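Nitrogenase molybdenum-iron protein alpha chain (Clostridium pasteurianum, PDB 4WES) forms, with the beta chain, the molybdenum-iron component of nitrogenase, which reduces dinitrogen to ammonium at an iron-molybdenum cofactor. Local coordinates at residues I66-V70 / L99-E103; I197-K203 / V249-K254; D326-F330 / V496-H501; V476-Q480 / E502-I507. All blocks are in the same frame, centred on the assembly; numbering follows the deposited sequence.

Interaction 1 (I66-V70 / L99-E103); sequences IKDMV and LNFNE
Leu99 lies against Asp68 at the type I beta turn Ile66-Met69, which leads into strand 69-74 of a parallel four-stranded sheet; its CB comes to 3.9 Å from Asp68 CB. The acid's own OD1 accepts a bond from the backbone of Tyr246. Next, Asn100 brings its CA to Lys67 O, 3.3 Å away, in a CA-H...O contact. Its CG stands opposite the backbone N (chi1 171°), which turns OD1 along its own chain. The adjacent Lys67 side chain passes on to salt bridges with Asp243 and Glu94, and its NZ also donates to Lys92 O. Phe101 meets the turn with both backbone and ring. Its N donates to Lys67 O at 2.9 Å, in the carbonyl plane, and one ring face takes a CH-pi contact, with Val70 CG2 3.8 Å from the Phe101 centroid and 14° off the normal. The same ring touches Phe106 of the neighbouring strand 106-107 and Ala4 of the beta chain, placing this loop at the subunit interface. Asn102 follows, its OD1 held by Ser91, and its backbone N closes an Asx turn by donating to Asn100 OD1 at 3.0 Å.

Interaction 2 (I197-K203 / V249-K254); sequences IIGKGNK and VQNADK
Ile198 and Gln250 bring two helix exits together, their CA atoms 4.3 Å apart: a type II beta turn, Ile197-Lys200, follows helix 182-196, and a type I turn, Asn251-Lys254, follows helix 246-250. The carbonyl of Gln250 is the backbone hub. Gly199 N reaches Gln250 O at 2.9 Å and Gly201 N reaches the same oxygen at 3.2 Å, from opposite faces of the carbonyl plane. Gly199 has the positive phi expected at this turn position, and at Gly201 the backbone runs close beside the Asn251 amide.

On the buried flank, Ile197 CG2 packs at 3.6 Å on Val249 CG1, and Ile198 CG1 lies near Ala252 CB. Ile198 also meets Ile269 and Tyr277 of helix 263-277. At the opening of the second turn, Asn251 works through both ends of its amide. OD1 accepts from Lys203 N at 2.9 Å, with the donor tilted above the carbonyl plane, while ND2 gives to Glu247 O and to a water that also takes Asn202 N. The Lys203 chain crosses this amide at about a right angle. Asp253 OD2 is joined to Gly199 O through another water. Bent at chi2 and chi4 (-65° and 60°), Lys254 curls back until its NZ meets an in-plane lone pair of Lys203 O at 2.8 Å.

Interaction 3 (D326-F330 / V496-H501); sequences DLDYF and VVNFGH
Asp326 and His501 make the polar link between two helices; the axes of segments 326-330 and 496-501 approach to 9.9 Å and run at 30° to each other. His501 NE2 donates to Asp326 OD1 at 2.8 Å, and the bond is almost straight (174°). OD1 lies in the imidazole plane; the nitrogen meets it on the anti side of the carboxylate, somewhat out of that group's plane, and the carboxylate is turned almost perpendicular to the ring. The carboxylate would be expected to favour a proton on NE2. Val497 lies beside Asp326.

Aromatic contacts come next. Phe330 directs its edge at a face of His501 in a T-shaped stack, with centroids 4.8 Å apart and planes at 80°. Tyr329 meets the imidazole rim to rim, completing a three-ring cluster. The Phe330 ring itself lies flat against the partner helix: Gly500 CA sits 3.5 Å from its centroid, almost on the ring normal, in a CH-pi contact. On the ring's other face is the carbonyl oxygen of Asp326, one turn earlier. With CG set opposite the carbonyl carbon, Phe330 enters as a knob between Val496, Val497, Gly500 and His501, and the glycine permits the close approach.

Apolar packing includes Leu327 CD2 on Val496 CG1 at 3.5 Å and Phe330 against Val497.

The contact joins the long helix 306-334 to helix 492-507. Helix 289-303 meets Leu327 and Val496 through Val289, helix 352-357 adds Met354 beside Val496, and Phe358 in the following loop meets the ring of Phe330.

Interaction 4 (V476-Q480 / E502-I507); sequences VLSKQ and ELVNGI
Leu477 and Lys479 pack an extended segment against the C-terminal turns of helix 492-507, in a buried contact that is apolar at one end and water-bridged at the other. The segment follows helix 465-473 and pairs through backbone bonds of Leu477 with Phe461 and of Lys479 with Ala463, beside strand 460-462. Leading onward to the cofactor ligand His482, it places the Lys479 side chain about 10 Å from that of the histidine.

Leu477 supplies the apolar part. Its CG stands opposite the backbone N (chi1 180°), which sends it toward the helix, where both methyls make contact. CD2 touches Ile507 CD1 at 3.5 Å, the two side chains crossing at about a right angle, and also meets Leu503 CD1 at 3.9 Å. CD1 rests over Gly506, whose bare CA lets the leucine and the lysine chain come close to the helix backbone. Trp512 packs on Leu477 as well, and Gln307 of the beta chain touches both Leu477 and Lys479.

Lys479 bends at chi2 (-61°) and then runs extended, so that CE lies 3.8 Å from Glu502 O. Lys479 NZ donates at 3.0 Å to a water that also lies within bonding distance of Glu502 O. A second water, 2.6 Å from Lys479 NZ, accepts from it and donates to the Glu502 carboxylate.

With Lys479 NZ and Glu502 OE1 4.3 Å apart, the opposite charges are too distant for a direct salt bridge. One water relays between them, the other ties NZ to the backbone carbonyl, and the carboxylate probably still favours the charged form of the buried lysine.

Along the chain, interaction 1 closes before interaction 2 opens, and both precede interactions 3 and 4, whose segments alternate. Interactions 1 and 2 have centres 18 Å apart and touch where Ile66 packs on Val249, joining the entry to the parallel sheet of strand 69-74 with the end of helix 246-250. Interactions 3 and 4 are closer, 12 Å between centres; they occupy successive parts of helix 492-507, and Val504 packs on Tyr329 and Phe330. Between the two pairs, centres lie 33 to 41 Å apart. Interactions 2 and 4 fall on opposite sides of the chain's centre, and the two pairs lie in different parts of the cofactor-binding subunit.

Interaction 1 (I66-V70 / L99-E103)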
loop_
_atom_site.group_PDB
_atom_site.type_symbol
_atom_site.label_atom_id
_atom_site.label_comp_id
_atom_site.label_asym_id
_atom_site.label_seq_id
_atom_site.Cartn_x
_atom_site.Cartn_y
_atom_site.Cartn_z
ATOM N N ILE A 66 -18.200 0.653 30.116
ATOM C CA ILE A 66 -18.667 -0.610 30.731
ATOM C C ILE A 66 -18.898 -1.611 29.604
ATOM O O ILE A 66 -19.835 -1.488 28.819
ATOM C CB ILE A 66 -19.918 -0.410 31.595
ATOM C CG1 ILE A 66 -19.665 0.619 32.688
ATOM C CG2 ILE A 66 -20.332 -1.767 32.204
ATOM C CD1 ILE A 66 -20.871 0.937 33.548
ATOM N N LYS A 67 -18.028 -2.619 29.513
ATOM C CA LYS A 67 -17.827 -3.350 28.274
ATOM C C LYS A 67 -18.812 -4.462 28.016
ATOM O O LYS A 67 -18.904 -4.945 26.896
ATOM C CB LYS A 67 -16.403 -3.909 28.258
ATOM C CG LYS A 67 -16.158 -4.975 29.326
ATOM C CD LYS A 67 -14.701 -5.234 29.602
ATOM C CE LYS A 67 -14.534 -6.097 30.820
ATOM N NZ LYS A 67 -13.110 -6.368 31.109
ATOM N N ASP A 68 -19.514 -4.925 29.066
ATOM C CA ASP A 68 -20.473 -6.041 28.909
ATOM C C ASP A 68 -21.909 -5.559 29.076
ATOM O O ASP A 68 -22.836 -6.383 29.209
ATOM C CB ASP A 68 -20.145 -7.212 29.830
ATOM C CG ASP A 68 -20.164 -6.858 31.299
ATOM O OD1 ASP A 68 -20.306 -5.682 31.663
ATOM O OD2 ASP A 68 -20.011 -7.804 32.073
ATOM N N MET A 69 -22.098 -4.243 28.991
ATOM C CA MET A 69 -23.398 -3.612 28.891
ATOM C C MET A 69 -23.609 -3.139 27.467
ATOM O O MET A 69 -22.690 -2.541 26.905
ATOM C CB MET A 69 -23.433 -2.468 29.923
ATOM C CG MET A 69 -24.646 -1.585 30.014
ATOM S SD MET A 69 -24.513 -0.618 31.536
ATOM C CE MET A 69 -25.957 0.437 31.251
ATOM N N VAL A 70 -24.779 -3.412 26.879
ATOM C CA VAL A 70 -25.091 -2.875 25.542
ATOM C C VAL A 70 -25.662 -1.471 25.702
ATOM O O VAL A 70 -26.672 -1.279 26.340
ATOM C CB VAL A 70 -26.053 -3.804 24.767
ATOM C CG1 VAL A 70 -26.627 -3.093 23.545
ATOM C CG2 VAL A 70 -25.343 -5.070 24.369
ATOM N N LEU A 99 -18.029 -10.925 27.868
ATOM C CA LEU A 99 -18.516 -10.086 26.774
ATOM C C LEU A 99 -17.753 -8.783 26.666
ATOM O O LEU A 99 -17.339 -8.189 27.644
ATOM C CB LEU A 99 -20.003 -9.800 26.962
ATOM C CG LEU A 99 -20.939 -11.007 26.925
ATOM C CD1 LEU A 99 -22.338 -10.586 27.401
ATOM C CD2 LEU A 99 -20.965 -11.638 25.541
ATOM N N ASN A 100 -17.654 -8.289 25.431
ATOM C CA ASN A 100 -16.983 -7.019 25.180
ATOM C C ASN A 100 -17.603 -6.394 23.944
ATOM O O ASN A 100 -17.438 -6.921 22.843
ATOM C CB ASN A 100 -15.487 -7.262 24.943
ATOM C CG ASN A 100 -14.750 -6.036 24.459
ATOM O OD1 ASN A 100 -15.203 -4.902 24.664
ATOM N ND2 ASN A 100 -13.642 -6.270 23.766
ATOM N N PHE A 101 -18.311 -5.277 24.124
ATOM C CA PHE A 101 -18.965 -4.590 23.006
ATOM C C PHE A 101 -18.234 -3.326 22.565
ATOM O O PHE A 101 -18.799 -2.512 21.803
ATOM C CB PHE A 101 -20.418 -4.283 23.355
ATOM C CG PHE A 101 -21.208 -5.516 23.743
ATOM C CD1 PHE A 101 -21.533 -6.469 22.813
ATOM C CD2 PHE A 101 -21.581 -5.745 25.064
ATOM C CE1 PHE A 101 -22.203 -7.616 23.153
ATOM C CE2 PHE A 101 -22.272 -6.901 25.408
ATOM C CZ PHE A 101 -22.573 -7.839 24.452
ATOM N N ASN A 102 -16.970 -3.169 22.947
ATOM C CA ASN A 102 -16.190 -1.967 22.542
ATOM C C ASN A 102 -16.163 -1.686 21.091
ATOM O O ASN A 102 -16.000 -0.520 20.710
ATOM C CB ASN A 102 -14.673 -2.092 22.918
ATOM C CG ASN A 102 -14.291 -1.274 24.135
ATOM O OD1 ASN A 102 -15.046 -1.211 25.111
ATOM N ND2 ASN A 102 -13.072 -0.641 24.137
ATOM N N GLU A 103 -16.223 -2.724 20.250
ATOM C CA GLU A 103 -16.031 -2.567 18.817
ATOM C C GLU A 103 -17.318 -2.194 18.100
ATOM O O GLU A 103 -17.304 -2.060 16.886
ATOM C CB GLU A 103 -15.412 -3.834 18.220
ATOM C CG GLU A 103 -14.046 -4.169 18.797
ATOM C CD GLU A 103 -13.636 -5.627 18.786
ATOM O OE1 GLU A 103 -12.411 -5.888 18.788
ATOM O OE2 GLU A 103 -14.521 -6.512 18.826
#

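Interaction 2 (I197-K203 / V249-K254)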
loop_
_atom_site.group_PDB
_atom_site.type_symbol
_atom_site.label_atom_id
_atom_site.label_comp_id
_atom_site.label_asym_id
_atom_site.label_seq_id
_atom_site.Cartn_x
_atom_site.Cartn_y
_atom_site.Cartn_z
ATOM N N ILE A 197 -27.141 0.839 40.277
ATOM C CA ILE A 197 -26.083 -0.130 39.996
ATOM C C ILE A 197 -25.245 -0.436 41.252
ATOM O O ILE A 197 -25.154 -1.569 41.700
ATOM C CB ILE A 197 -25.199 0.256 38.760
ATOM C CG1 ILE A 197 -26.081 0.568 37.558
ATOM C CG2 ILE A 197 -24.203 -0.858 38.488
ATOM C CD1 ILE A 197 -25.310 1.006 36.336
ATOM N N ILE A 198 -24.582 0.591 41.783
ATOM C CA ILE A 198 -23.684 0.406 42.923
ATOM C C ILE A 198 -24.450 -0.173 44.115
ATOM O O ILE A 198 -25.512 0.339 44.507
ATOM C CB ILE A 198 -23.000 1.744 43.318
ATOM C CG1 ILE A 198 -22.051 2.170 42.196
ATOM C CG2 ILE A 198 -22.277 1.613 44.653
ATOM C CD1 ILE A 198 -21.358 3.502 42.426
ATOM N N GLY A 199 -23.885 -1.229 44.710
ATOM C CA GLY A 199 -24.453 -1.871 45.896
ATOM C C GLY A 199 -25.508 -2.906 45.595
ATOM O O GLY A 199 -26.065 -3.474 46.510
ATOM N N LYS A 200 -25.745 -3.182 44.313
ATOM C CA LYS A 200 -26.682 -4.233 43.922
ATOM C C LYS A 200 -26.056 -5.617 43.881
ATOM O O LYS A 200 -26.771 -6.600 43.769
ATOM C CB LYS A 200 -27.361 -3.905 42.605
ATOM C CG LYS A 200 -28.167 -2.624 42.581
ATOM C CD LYS A 200 -29.364 -2.604 43.492
ATOM C CE LYS A 200 -30.118 -1.305 43.334
ATOM N NZ LYS A 200 -31.218 -1.146 44.325
ATOM N N GLY A 201 -24.749 -5.689 44.025
ATOM C CA GLY A 201 -24.041 -6.952 43.993
ATOM C C GLY A 201 -23.968 -7.619 45.333
ATOM O O GLY A 201 -24.433 -7.092 46.334
ATOM N N ASN A 202 -23.352 -8.778 45.366
ATOM C CA ASN A 202 -23.292 -9.533 46.612
ATOM C C ASN A 202 -21.942 -10.147 46.875
ATOM O O ASN A 202 -21.833 -11.073 47.670
ATOM C CB ASN A 202 -24.343 -10.648 46.596
ATOM C CG ASN A 202 -24.161 -11.580 45.425
ATOM O OD1 ASN A 202 -23.066 -11.705 44.868
ATOM N ND2 ASN A 202 -25.249 -12.231 45.023
ATOM N N LYS A 203 -20.891 -9.601 46.256
ATOM C CA LYS A 203 -19.581 -10.194 46.419
ATOM C C LYS A 203 -19.022 -9.972 47.828
ATOM O O LYS A 203 -19.298 -8.967 48.488
ATOM C CB LYS A 203 -18.634 -9.725 45.324
ATOM C CG LYS A 203 -18.985 -10.365 43.992
ATOM C CD LYS A 203 -17.966 -10.077 42.897
ATOM C CE LYS A 203 -17.240 -11.334 42.442
ATOM N NZ LYS A 203 -16.223 -11.814 43.420
ATOM N N VAL A 249 -19.044 -2.817 38.783
ATOM C CA VAL A 249 -19.678 -1.600 39.223
ATOM C C VAL A 249 -20.743 -1.892 40.294
ATOM O O VAL A 249 -20.860 -1.167 41.292
ATOM C CB VAL A 249 -20.248 -0.808 38.033
ATOM C CG1 VAL A 249 -20.832 0.509 38.486
ATOM C CG2 VAL A 249 -19.172 -0.558 36.961
ATOM N N GLN A 250 -21.509 -2.963 40.104
ATOM C CA GLN A 250 -22.486 -3.370 41.131
ATOM C C GLN A 250 -21.885 -3.632 42.492
ATOM O O GLN A 250 -22.555 -3.468 43.506
ATOM C CB GLN A 250 -23.223 -4.633 40.702
ATOM C CG GLN A 250 -24.209 -4.447 39.567
ATOM C CD GLN A 250 -24.973 -5.726 39.336
ATOM O OE1 GLN A 250 -24.347 -6.769 39.093
ATOM N NE2 GLN A 250 -26.287 -5.658 39.419
ATOM N N ASN A 251 -20.623 -4.041 42.512
ATOM C CA ASN A 251 -19.909 -4.315 43.741
ATOM C C ASN A 251 -18.913 -3.224 44.139
ATOM O O ASN A 251 -18.033 -3.459 44.966
ATOM C CB ASN A 251 -19.229 -5.666 43.650
ATOM C CG ASN A 251 -20.212 -6.800 43.694
ATOM O OD1 ASN A 251 -20.776 -7.089 44.743
ATOM N ND2 ASN A 251 -20.466 -7.414 42.563
ATOM N N ALA A 252 -19.114 -1.998 43.652
ATOM C CA ALA A 252 -18.194 -0.936 43.994
ATOM C C ALA A 252 -18.185 -0.656 45.519
ATOM O O ALA A 252 -17.207 -0.142 46.042
ATOM C CB ALA A 252 -18.494 0.345 43.239
ATOM N N ASP A 253 -19.269 -0.995 46.231
ATOM C CA ASP A 253 -19.311 -0.775 47.663
ATOM C C ASP A 253 -18.391 -1.711 48.458
ATOM O O ASP A 253 -18.235 -1.525 49.654
ATOM C CB ASP A 253 -20.748 -0.874 48.191
ATOM C CG ASP A 253 -21.401 -2.230 47.908
ATOM O OD1 ASP A 253 -21.253 -2.766 46.790
ATOM O OD2 ASP A 253 -22.065 -2.753 48.833
ATOM N N LYS A 254 -17.780 -2.694 47.828
ATOM C CA LYS A 254 -16.932 -3.666 48.501
ATOM C C LYS A 254 -15.479 -3.201 48.493
ATOM O O LYS A 254 -14.569 -3.889 47.980
ATOM C CB LYS A 254 -17.118 -5.039 47.865
ATOM C CG LYS A 254 -18.548 -5.551 47.918
ATOM C CD LYS A 254 -18.997 -5.808 49.360
ATOM C CE LYS A 254 -20.510 -5.802 49.476
ATOM N NZ LYS A 254 -21.075 -6.849 48.610
HETATM O O HOH W 1 -24.011 -4.541 48.688
HETATM O O HOH W 2 -22.408 -9.561 42.533
#

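Interaction 3 (D326-F330 / V496-H501)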
loop_
_atom_site.group_PDB
_atom_site.type_symbol
_atom_site.label_atom_id
_atom_site.label_comp_id
_atom_site.label_asym_id
_atom_site.label_seq_id
_atom_site.Cartn_x
_atom_site.Cartn_y
_atom_site.Cartn_z
ATOM N N ASP A 326 15.568 7.137 31.312
ATOM C CA ASP A 326 14.604 7.815 30.450
ATOM C C ASP A 326 14.227 9.163 31.042
ATOM O O ASP A 326 14.165 10.168 30.335
ATOM C CB ASP A 326 13.340 6.961 30.278
ATOM C CG ASP A 326 13.587 5.648 29.567
ATOM O OD1 ASP A 326 13.681 5.630 28.344
ATOM O OD2 ASP A 326 13.608 4.583 30.274
ATOM N N LEU A 327 13.934 9.186 32.350
ATOM C CA LEU A 327 13.544 10.429 32.996
ATOM C C LEU A 327 14.622 11.474 32.826
ATOM O O LEU A 327 14.330 12.668 32.590
ATOM C CB LEU A 327 13.264 10.224 34.480
ATOM C CG LEU A 327 12.200 9.171 34.820
ATOM C CD1 LEU A 327 12.004 9.104 36.325
ATOM C CD2 LEU A 327 10.908 9.470 34.126
ATOM N N ASP A 328 15.873 11.088 32.991
ATOM C CA ASP A 328 17.012 12.033 32.837
ATOM C C ASP A 328 17.060 12.590 31.424
ATOM O O ASP A 328 17.322 13.784 31.215
ATOM C CB ASP A 328 18.331 11.335 33.149
ATOM C CG ASP A 328 18.515 10.962 34.605
ATOM O OD1 ASP A 328 19.408 10.116 34.862
ATOM O OD2 ASP A 328 17.753 11.431 35.488
ATOM N N TYR A 329 16.819 11.736 30.437
ATOM C CA TYR A 329 16.805 12.128 29.033
ATOM C C TYR A 329 15.689 13.121 28.755
ATOM O O TYR A 329 15.919 14.116 28.069
ATOM C CB TYR A 329 16.651 10.880 28.174
ATOM C CG TYR A 329 16.533 11.093 26.680
ATOM C CD1 TYR A 329 17.648 11.425 25.938
ATOM C CD2 TYR A 329 15.352 10.878 26.016
ATOM C CE1 TYR A 329 17.585 11.585 24.586
ATOM C CE2 TYR A 329 15.275 11.051 24.639
ATOM C CZ TYR A 329 16.405 11.396 23.933
ATOM O OH TYR A 329 16.360 11.574 22.562
ATOM N N PHE A 330 14.496 12.877 29.288
ATOM C CA PHE A 330 13.403 13.812 29.045
ATOM C C PHE A 330 13.772 15.198 29.562
ATOM O O PHE A 330 13.514 16.224 28.896
ATOM C CB PHE A 330 12.120 13.332 29.699
ATOM C CG PHE A 330 11.681 11.951 29.268
ATOM C CD1 PHE A 330 11.956 11.454 28.023
ATOM C CD2 PHE A 330 11.019 11.123 30.189
ATOM C CE1 PHE A 330 11.563 10.175 27.669
ATOM C CE2 PHE A 330 10.631 9.850 29.848
ATOM C CZ PHE A 330 10.902 9.373 28.588
ATOM N N VAL A 496 4.918 7.457 32.056
ATOM C CA VAL A 496 5.839 8.588 31.992
ATOM C C VAL A 496 6.814 8.371 30.817
ATOM O O VAL A 496 7.116 9.320 30.091
ATOM C CB VAL A 496 6.609 8.779 33.314
ATOM C CG1 VAL A 496 7.515 9.985 33.228
ATOM C CG2 VAL A 496 5.684 8.924 34.502
ATOM N N VAL A 497 7.328 7.149 30.697
ATOM C CA VAL A 497 8.278 6.850 29.630
ATOM C C VAL A 497 7.610 6.990 28.262
ATOM O O VAL A 497 8.193 7.573 27.333
ATOM C CB VAL A 497 8.878 5.467 29.860
ATOM C CG1 VAL A 497 9.765 5.050 28.688
ATOM C CG2 VAL A 497 9.642 5.422 31.191
ATOM N N ASN A 498 6.396 6.440 28.104
ATOM C CA ASN A 498 5.708 6.547 26.827
ATOM C C ASN A 498 5.476 8.027 26.461
ATOM O O ASN A 498 5.719 8.451 25.317
ATOM C CB ASN A 498 4.410 5.781 26.860
ATOM C CG ASN A 498 4.601 4.297 27.048
ATOM O OD1 ASN A 498 5.637 3.736 26.669
ATOM N ND2 ASN A 498 3.567 3.637 27.559
ATOM N N PHE A 499 4.972 8.777 27.427
ATOM C CA PHE A 499 4.662 10.184 27.214
ATOM C C PHE A 499 5.933 10.965 26.896
ATOM O O PHE A 499 5.950 11.762 25.946
ATOM C CB PHE A 499 4.019 10.747 28.497
ATOM C CG PHE A 499 3.717 12.215 28.425
ATOM C CD1 PHE A 499 4.590 13.171 28.908
ATOM C CD2 PHE A 499 2.527 12.675 27.902
ATOM C CE1 PHE A 499 4.313 14.533 28.818
ATOM C CE2 PHE A 499 2.248 14.030 27.834
ATOM C CZ PHE A 499 3.139 14.935 28.290
ATOM N N GLY A 500 6.987 10.759 27.664
ATOM C CA GLY A 500 8.197 11.528 27.447
ATOM C C GLY A 500 8.841 11.281 26.109
ATOM O O GLY A 500 9.259 12.231 25.433
ATOM N N HIS A 501 8.900 10.038 25.665
ATOM C CA HIS A 501 9.487 9.770 24.361
ATOM C C HIS A 501 8.664 10.363 23.251
ATOM O O HIS A 501 9.213 10.850 22.254
ATOM C CB HIS A 501 9.788 8.288 24.149
ATOM C CG HIS A 501 11.041 7.848 24.823
ATOM N ND1 HIS A 501 12.283 8.346 24.484
ATOM C CD2 HIS A 501 11.224 7.018 25.877
ATOM C CE1 HIS A 501 13.186 7.794 25.279
ATOM N NE2 HIS A 501 12.568 7.012 26.152
#

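Interaction 4 (V476-Q480 / E502-I507)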
loop_
_atom_site.group_PDB
_atom_site.type_symbol
_atom_site.label_atom_id
_atom_site.label_comp_id
_atom_site.label_asym_id
_atom_site.label_seq_id
_atom_site.Cartn_x
_atom_site.Cartn_y
_atom_site.Cartn_z
ATOM N N VAL A 476 3.865 25.302 15.776
ATOM C CA VAL A 476 4.017 24.963 17.198
ATOM C C VAL A 476 3.506 23.545 17.423
ATOM O O VAL A 476 2.447 23.172 16.942
ATOM C CB VAL A 476 3.213 25.961 18.061
ATOM C CG1 VAL A 476 3.207 25.588 19.529
ATOM C CG2 VAL A 476 3.753 27.383 17.850
ATOM N N LEU A 477 4.266 22.754 18.189
ATOM C CA LEU A 477 3.856 21.407 18.507
ATOM C C LEU A 477 2.591 21.389 19.352
ATOM O O LEU A 477 2.481 22.113 20.344
ATOM C CB LEU A 477 4.964 20.716 19.302
ATOM C CG LEU A 477 4.679 19.279 19.716
ATOM C CD1 LEU A 477 4.610 18.358 18.519
ATOM C CD2 LEU A 477 5.710 18.791 20.725
ATOM N N SER A 478 1.652 20.511 18.965
ATOM C CA SER A 478 0.490 20.256 19.801
ATOM C C SER A 478 0.294 18.771 19.983
ATOM O O SER A 478 -0.039 18.076 19.028
ATOM C CB SER A 478 -0.783 20.889 19.210
ATOM O OG SER A 478 -1.901 20.629 20.039
ATOM N N LYS A 479 0.469 18.283 21.199
ATOM C CA LYS A 479 0.148 16.898 21.521
ATOM C C LYS A 479 -1.197 16.846 22.203
ATOM O O LYS A 479 -1.531 17.674 23.061
ATOM C CB LYS A 479 1.253 16.262 22.369
ATOM C CG LYS A 479 2.544 15.980 21.574
ATOM C CD LYS A 479 2.337 15.020 20.432
ATOM C CE LYS A 479 3.588 14.572 19.707
ATOM N NZ LYS A 479 3.235 13.572 18.663
ATOM N N GLN A 480 -1.983 15.841 21.822
ATOM C CA GLN A 480 -3.338 15.664 22.324
ATOM C C GLN A 480 -3.337 15.005 23.718
ATOM O O GLN A 480 -2.809 13.911 23.904
ATOM C CB GLN A 480 -4.106 14.754 21.387
ATOM C CG GLN A 480 -4.272 15.301 19.982
ATOM C CD GLN A 480 -5.112 14.387 19.131
ATOM O OE1 GLN A 480 -6.322 14.234 19.360
ATOM N NE2 GLN A 480 -4.492 13.715 18.169
ATOM N N GLU A 502 7.338 10.280 23.351
ATOM C CA GLU A 502 6.504 10.892 22.350
ATOM C C GLU A 502 6.705 12.405 22.301
ATOM O O GLU A 502 6.662 13.026 21.218
ATOM C CB GLU A 502 5.039 10.511 22.555
ATOM C CG GLU A 502 4.761 9.074 22.148
ATOM C CD GLU A 502 4.829 8.810 20.647
ATOM O OE1 GLU A 502 4.582 9.715 19.896
ATOM O OE2 GLU A 502 5.044 7.640 20.279
ATOM N N LEU A 503 6.857 13.026 23.459
ATOM C CA LEU A 503 7.009 14.460 23.548
ATOM C C LEU A 503 8.337 14.912 22.954
ATOM O O LEU A 503 8.385 15.851 22.130
ATOM C CB LEU A 503 6.830 14.932 24.973
ATOM C CG LEU A 503 6.848 16.463 25.158
ATOM C CD1 LEU A 503 5.873 17.151 24.240
ATOM C CD2 LEU A 503 6.562 16.772 26.618
ATOM N N VAL A 504 9.414 14.252 23.344
ATOM C CA VAL A 504 10.732 14.541 22.748
ATOM C C VAL A 504 10.669 14.320 21.250
ATOM O O VAL A 504 11.131 15.162 20.453
ATOM C CB VAL A 504 11.824 13.648 23.399
ATOM C CG1 VAL A 504 13.135 13.798 22.628
ATOM C CG2 VAL A 504 11.989 14.003 24.838
ATOM N N ASN A 505 10.085 13.206 20.803
ATOM C CA ASN A 505 10.004 12.950 19.374
ATOM C C ASN A 505 9.266 14.086 18.644
ATOM O O ASN A 505 9.604 14.444 17.509
ATOM C CB ASN A 505 9.317 11.609 19.105
ATOM C CG ASN A 505 10.188 10.419 19.399
ATOM O OD1 ASN A 505 11.351 10.577 19.733
ATOM N ND2 ASN A 505 9.626 9.216 19.245
ATOM N N GLY A 506 8.204 14.613 19.265
ATOM C CA GLY A 506 7.474 15.712 18.665
ATOM C C GLY A 506 8.296 16.976 18.536
ATOM O O GLY A 506 8.326 17.610 17.470
ATOM N N ILE A 507 8.984 17.361 19.611
ATOM C CA ILE A 507 9.734 18.591 19.610
ATOM C C ILE A 507 10.854 18.553 18.587
ATOM O O ILE A 507 11.116 19.564 17.936
ATOM C CB ILE A 507 10.315 18.869 21.020
ATOM C CG1 ILE A 507 9.224 19.236 22.030
ATOM C CG2 ILE A 507 11.406 19.935 21.001
ATOM C CD1 ILE A 507 8.544 20.579 21.827
HETATM O O HOH W 3 5.971 12.271 18.623
HETATM O O HOH W 4 2.550 11.458 20.103
#